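Local structure of STU0660 (Streptococcus thermophilus, 3ZTH) at residues W174-N177 against I178-L181; F209-E212 against E213-T216. The protein belongs to the large Csn2 group of CRISPR-associated proteins, binds magnesium and probably binds DNA as part of CRISPR-mediated bacterial immunity. All blocks are in the same frame, centred on the assembly; numbering follows the deposited sequence.

Interaction 1 (W174-N177 against I178-L181)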
loop_
_atom_site.group_PDB
_atom_site.type_symbol
_atom_site.label_atom_id
_atom_site.label_comp_id
_atom_site.label_asym_id
_atom_site.label_seq_id
_atom_site.Cartn_x
_atom_site.Cartn_y
_atom_site.Cartn_z
ATOM N N TRP A 174 -26.355 16.933 13.173
ATOM C CA TRP A 174 -27.662 17.409 13.610
ATOM C C TRP A 174 -27.635 18.077 14.976
ATOM O O TRP A 174 -28.642 18.627 15.433
ATOM C CB TRP A 174 -28.662 16.247 13.591
ATOM C CG TRP A 174 -28.937 15.717 12.198
ATOM C CD1 TRP A 174 -29.200 14.421 11.854
ATOM C CD2 TRP A 174 -29.039 16.479 10.983
ATOM N NE1 TRP A 174 -29.464 14.326 10.508
ATOM C CE2 TRP A 174 -29.374 15.574 9.949
ATOM C CE3 TRP A 174 -28.888 17.834 10.670
ATOM C CZ2 TRP A 174 -29.561 15.984 8.624
ATOM C CZ3 TRP A 174 -29.074 18.240 9.351
ATOM C CH2 TRP A 174 -29.408 17.318 8.346
ATOM N N VAL A 175 -26.481 18.013 15.631
ATOM C CA VAL A 175 -26.302 18.651 16.923
ATOM C C VAL A 175 -26.285 20.138 16.610
ATOM O O VAL A 175 -25.681 20.560 15.629
ATOM C CB VAL A 175 -24.951 18.251 17.565
ATOM C CG1 VAL A 175 -24.639 19.150 18.750
ATOM C CG2 VAL A 175 -24.996 16.799 18.013
ATOM N N SER A 176 -26.975 20.923 17.429
ATOM C CA SER A 176 -27.038 22.367 17.255
ATOM C C SER A 176 -25.629 22.966 17.103
ATOM O O SER A 176 -24.714 22.641 17.868
ATOM C CB SER A 176 -27.754 22.975 18.460
ATOM O OG SER A 176 -27.350 24.311 18.668
ATOM N N ASN A 177 -25.453 23.846 16.122
ATOM C CA ASN A 177 -24.139 24.436 15.893
ATOM C C ASN A 177 -23.498 25.020 17.149
ATOM O O ASN A 177 -22.321 24.772 17.409
ATOM C CB ASN A 177 -24.210 25.488 14.777
ATOM C CG ASN A 177 -24.364 24.861 13.398
ATOM O OD1 ASN A 177 -24.309 23.644 13.259
ATOM N ND2 ASN A 177 -24.549 25.687 12.378
ATOM N N ILE A 178 -24.260 25.782 17.933
ATOM C CA ILE A 178 -23.716 26.367 19.156
ATOM C C ILE A 178 -23.296 25.240 20.108
ATOM O O ILE A 178 -22.294 25.361 20.812
ATOM C CB ILE A 178 -24.746 27.322 19.845
ATOM C CG1 ILE A 178 -24.116 28.020 21.053
ATOM C CG2 ILE A 178 -25.956 26.548 20.307
ATOM C CD1 ILE A 178 -22.844 28.778 20.750
ATOM N N ASP A 179 -24.043 24.134 20.116
ATOM C CA ASP A 179 -23.683 23.005 20.980
ATOM C C ASP A 179 -22.388 22.368 20.509
ATOM O O ASP A 179 -21.586 21.904 21.329
ATOM C CB ASP A 179 -24.771 21.929 21.001
ATOM C CG ASP A 179 -26.015 22.363 21.757
ATOM O OD1 ASP A 179 -25.886 22.913 22.873
ATOM O OD2 ASP A 179 -27.125 22.136 21.234
ATOM N N LYS A 180 -22.192 22.328 19.190
ATOM C CA LYS A 180 -20.976 21.754 18.625
ATOM C C LYS A 180 -19.761 22.477 19.199
ATOM O O LYS A 180 -18.789 21.852 19.649
ATOM C CB LYS A 180 -20.965 21.895 17.104
ATOM C CG LYS A 180 -21.781 20.862 16.350
ATOM C CD LYS A 180 -21.443 20.938 14.859
ATOM C CE LYS A 180 -22.574 21.508 14.013
ATOM N NZ LYS A 180 -23.586 20.482 13.654
ATOM N N LEU A 181 -19.835 23.801 19.197
ATOM C CA LEU A 181 -18.750 24.625 19.700
ATOM C C LEU A 181 -18.591 24.447 21.208
ATOM O O LEU A 181 -17.471 24.295 21.712
ATOM C CB LEU A 181 -19.023 26.092 19.351
ATOM C CG LEU A 181 -19.059 26.421 17.847
ATOM C CD1 LEU A 181 -19.634 27.805 17.639
ATOM C CD2 LEU A 181 -17.655 26.316 17.245
HETATM O O HOH W 1 -28.353 20.281 19.718
HETATM O O HOH W 2 -26.913 27.057 16.820
#

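Interaction 2 (F209-E212 against E213-T216)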
loop_
_atom_site.group_PDB
_atom_site.type_symbol
_atom_site.label_atom_id
_atom_site.label_comp_id
_atom_site.label_asym_id
_atom_site.label_seq_id
_atom_site.Cartn_x
_atom_site.Cartn_y
_atom_site.Cartn_z
ATOM N N PHE A 209 -22.497 30.332 10.351
ATOM C CA PHE A 209 -23.307 29.192 10.763
ATOM C C PHE A 209 -24.133 29.352 12.035
ATOM O O PHE A 209 -24.921 28.475 12.370
ATOM C CB PHE A 209 -22.423 27.950 10.873
ATOM C CG PHE A 209 -21.511 27.750 9.690
ATOM C CD1 PHE A 209 -21.872 28.220 8.423
ATOM C CD2 PHE A 209 -20.301 27.061 9.834
ATOM C CE1 PHE A 209 -21.044 28.007 7.316
ATOM C CE2 PHE A 209 -19.464 26.839 8.736
ATOM C CZ PHE A 209 -19.835 27.313 7.472
ATOM N N ILE A 210 -23.964 30.458 12.747
ATOM C CA ILE A 210 -24.750 30.678 13.951
ATOM C C ILE A 210 -25.187 32.125 14.042
ATOM O O ILE A 210 -24.551 33.008 13.473
ATOM C CB ILE A 210 -23.976 30.302 15.234
ATOM C CG1 ILE A 210 -22.716 31.152 15.372
ATOM C CG2 ILE A 210 -23.592 28.829 15.190
ATOM C CD1 ILE A 210 -21.945 30.835 16.635
ATOM N N SER A 211 -26.283 32.359 14.755
ATOM C CA SER A 211 -26.827 33.702 14.924
ATOM C C SER A 211 -25.888 34.589 15.731
ATOM O O SER A 211 -24.925 34.111 16.334
ATOM C CB SER A 211 -28.177 33.637 15.642
ATOM O OG SER A 211 -28.016 33.256 17.003
ATOM N N GLU A 212 -26.173 35.882 15.741
ATOM C CA GLU A 212 -25.356 36.810 16.507
ATOM C C GLU A 212 -25.506 36.498 17.999
ATOM O O GLU A 212 -24.560 36.644 18.764
ATOM C CB GLU A 212 -25.771 38.257 16.202
ATOM C CG GLU A 212 -25.104 38.837 14.952
ATOM C CD GLU A 212 -25.742 40.133 14.475
ATOM O OE1 GLU A 212 -26.036 41.009 15.321
ATOM O OE2 GLU A 212 -25.937 40.279 13.248
ATOM N N GLU A 213 -26.691 36.052 18.406
ATOM C CA GLU A 213 -26.933 35.716 19.807
ATOM C C GLU A 213 -26.110 34.505 20.252
ATOM O O GLU A 213 -25.502 34.519 21.327
ATOM C CB GLU A 213 -28.412 35.417 20.044
ATOM C CG GLU A 213 -29.347 36.603 19.899
ATOM C CD GLU A 213 -29.353 37.188 18.497
ATOM O OE1 GLU A 213 -29.361 36.403 17.518
ATOM O OE2 GLU A 213 -29.363 38.437 18.381
ATOM N N SER A 214 -26.102 33.453 19.439
ATOM C CA SER A 214 -25.339 32.260 19.790
ATOM C C SER A 214 -23.855 32.585 19.867
ATOM O O SER A 214 -23.163 32.169 20.799
ATOM C CB SER A 214 -25.567 31.138 18.766
ATOM O OG SER A 214 -26.842 30.531 18.931
ATOM N N TYR A 215 -23.371 33.349 18.895
ATOM C CA TYR A 215 -21.967 33.706 18.866
ATOM C C TYR A 215 -21.530 34.384 20.168
ATOM O O TYR A 215 -20.443 34.124 20.690
ATOM C CB TYR A 215 -21.681 34.608 17.670
ATOM C CG TYR A 215 -20.206 34.847 17.499
ATOM C CD1 TYR A 215 -19.423 33.956 16.767
ATOM C CD2 TYR A 215 -19.573 35.917 18.133
ATOM C CE1 TYR A 215 -18.055 34.118 16.672
ATOM C CE2 TYR A 215 -18.195 36.089 18.041
ATOM C CZ TYR A 215 -17.445 35.184 17.307
ATOM O OH TYR A 215 -16.085 35.346 17.194
ATOM N N THR A 216 -22.388 35.252 20.687
ATOM C CA THR A 216 -22.124 35.950 21.937
ATOM C C THR A 216 -21.911 34.912 23.064
ATOM O O THR A 216 -21.045 35.074 23.926
ATOM C CB THR A 216 -23.319 36.873 22.262
ATOM O OG1 THR A 216 -23.417 37.877 21.245
ATOM C CG2 THR A 216 -23.169 37.532 23.626
HETATM O O HOH W 3 -29.206 37.286 15.236
#

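Interaction 1 (W174-N177 against I178-L181)
The ammonium group of K180 curls back from the first turn of helix 177-192 to the loop that leads into it, where NZ donates to V175 O at 2.9 Å. The donor lies in the carbonyl plane, and bends at chi3 (-110°) and chi4 (-83°) bring the lysine chain round to meet it. The same side chain makes cation-pi contacts with F172 and F83, so its buried charge is met by aromatic rings as well as by a carbonyl. Two regular backbone bonds open the helix, from K180 N to S176 O at 2.9 Å and from L181 N to N177 O at 3.2 Å; D179 N adds a weak bond to S176 O. S176 is the N-cap, and D179 three residues on has the spacing of a capping box, but here one half of that exchange runs through water: a single molecule accepts from S176 N and donates to D179 OD2, each at 2.7 Å. The serine hydroxyl instead swings toward the neighbouring isoleucine, with OG on the far side of CB from its backbone N (chi1 154°), close beside I178 CG2. A second water receives I178 N at 3.1 Å and has a weak link to S176 OG. N177, its side chain running alongside that of K180, gives its amide ND2 to F209 O, in the loop before helix 212-228. In the packing, V175 CG1 lies against the CB methylene of D179, 3.6 Å away, the two side chains crossing at a slant, and V140 of the third subunit packs on both. V175 CG1 also approaches K180 CG at 4.1 Å. L181 lays its side chain on F83 and L86 of helix 83-89.

Interaction 2 (F209-E212 against E213-T216)
E213 folds back over S211, its chain bent at chi2 (63°), which brings OE1 to 3.5 Å from S211 CB. A water donates to this OE1 and weakly receives E212 N, so the carboxylate is tied by solvent to the start of helix 212-228. S214 supplies the capping bond proper: its backbone N donates to S211 OG at 3.1 Å in a nearly straight line (N-H...O 167°). The hydroxyl can be there because it sits between the serine's backbone N and carbonyl carbon (chi1 70°), and S211 is thereby a classic serine N-cap. The helix it starts follows strand 199-204 and leads to the adjacent parallel strand 232-237, a beta-alpha-beta crossover in keeping with the P-loop NTPase clan. Next comes Y215, whose N continues the helical pattern to S211 O at 3.1 Å, while I210 CD1 packs against it, 3.6 Å from Y215 CA and at the ring's edge, near its plane. The Y215 ring also meets that of Y243 edge-to-face. T216 grips E212 O twice, through N at 3.2 Å and through OG1 at 3.0 Å, the two donors arriving from opposite faces of the carbonyl plane; OG1 also bonds to R306 of the second subunit. The side chain of E212, a magnesium-binding position, extends toward that same arginine, with which its OE1 forms a long, weak ion pair.

Interactions 1 and 2 are two helix starts set side by side, their centres 11 Å apart. The join is polar and apolar at once: N177 ND2 and F209 O are 2.8 Å apart, probably hydrogen-bonded, N177 CB touches I210 CG2 at 3.4 Å, and L181 CD1 meets I210 CD1 at 3.9 Å. Both contacts also touch the second subunit. Only interaction 2 holds a magnesium-binding position, E212, whose side chain lies about 4 Å from a bound magnesium ion without ligating it in this model, and packs on Q26 of the second subunit, consistent with a metal site at the interface. Interaction 1 stands further back, with the N177 side chain about 12 Å from a bound magnesium.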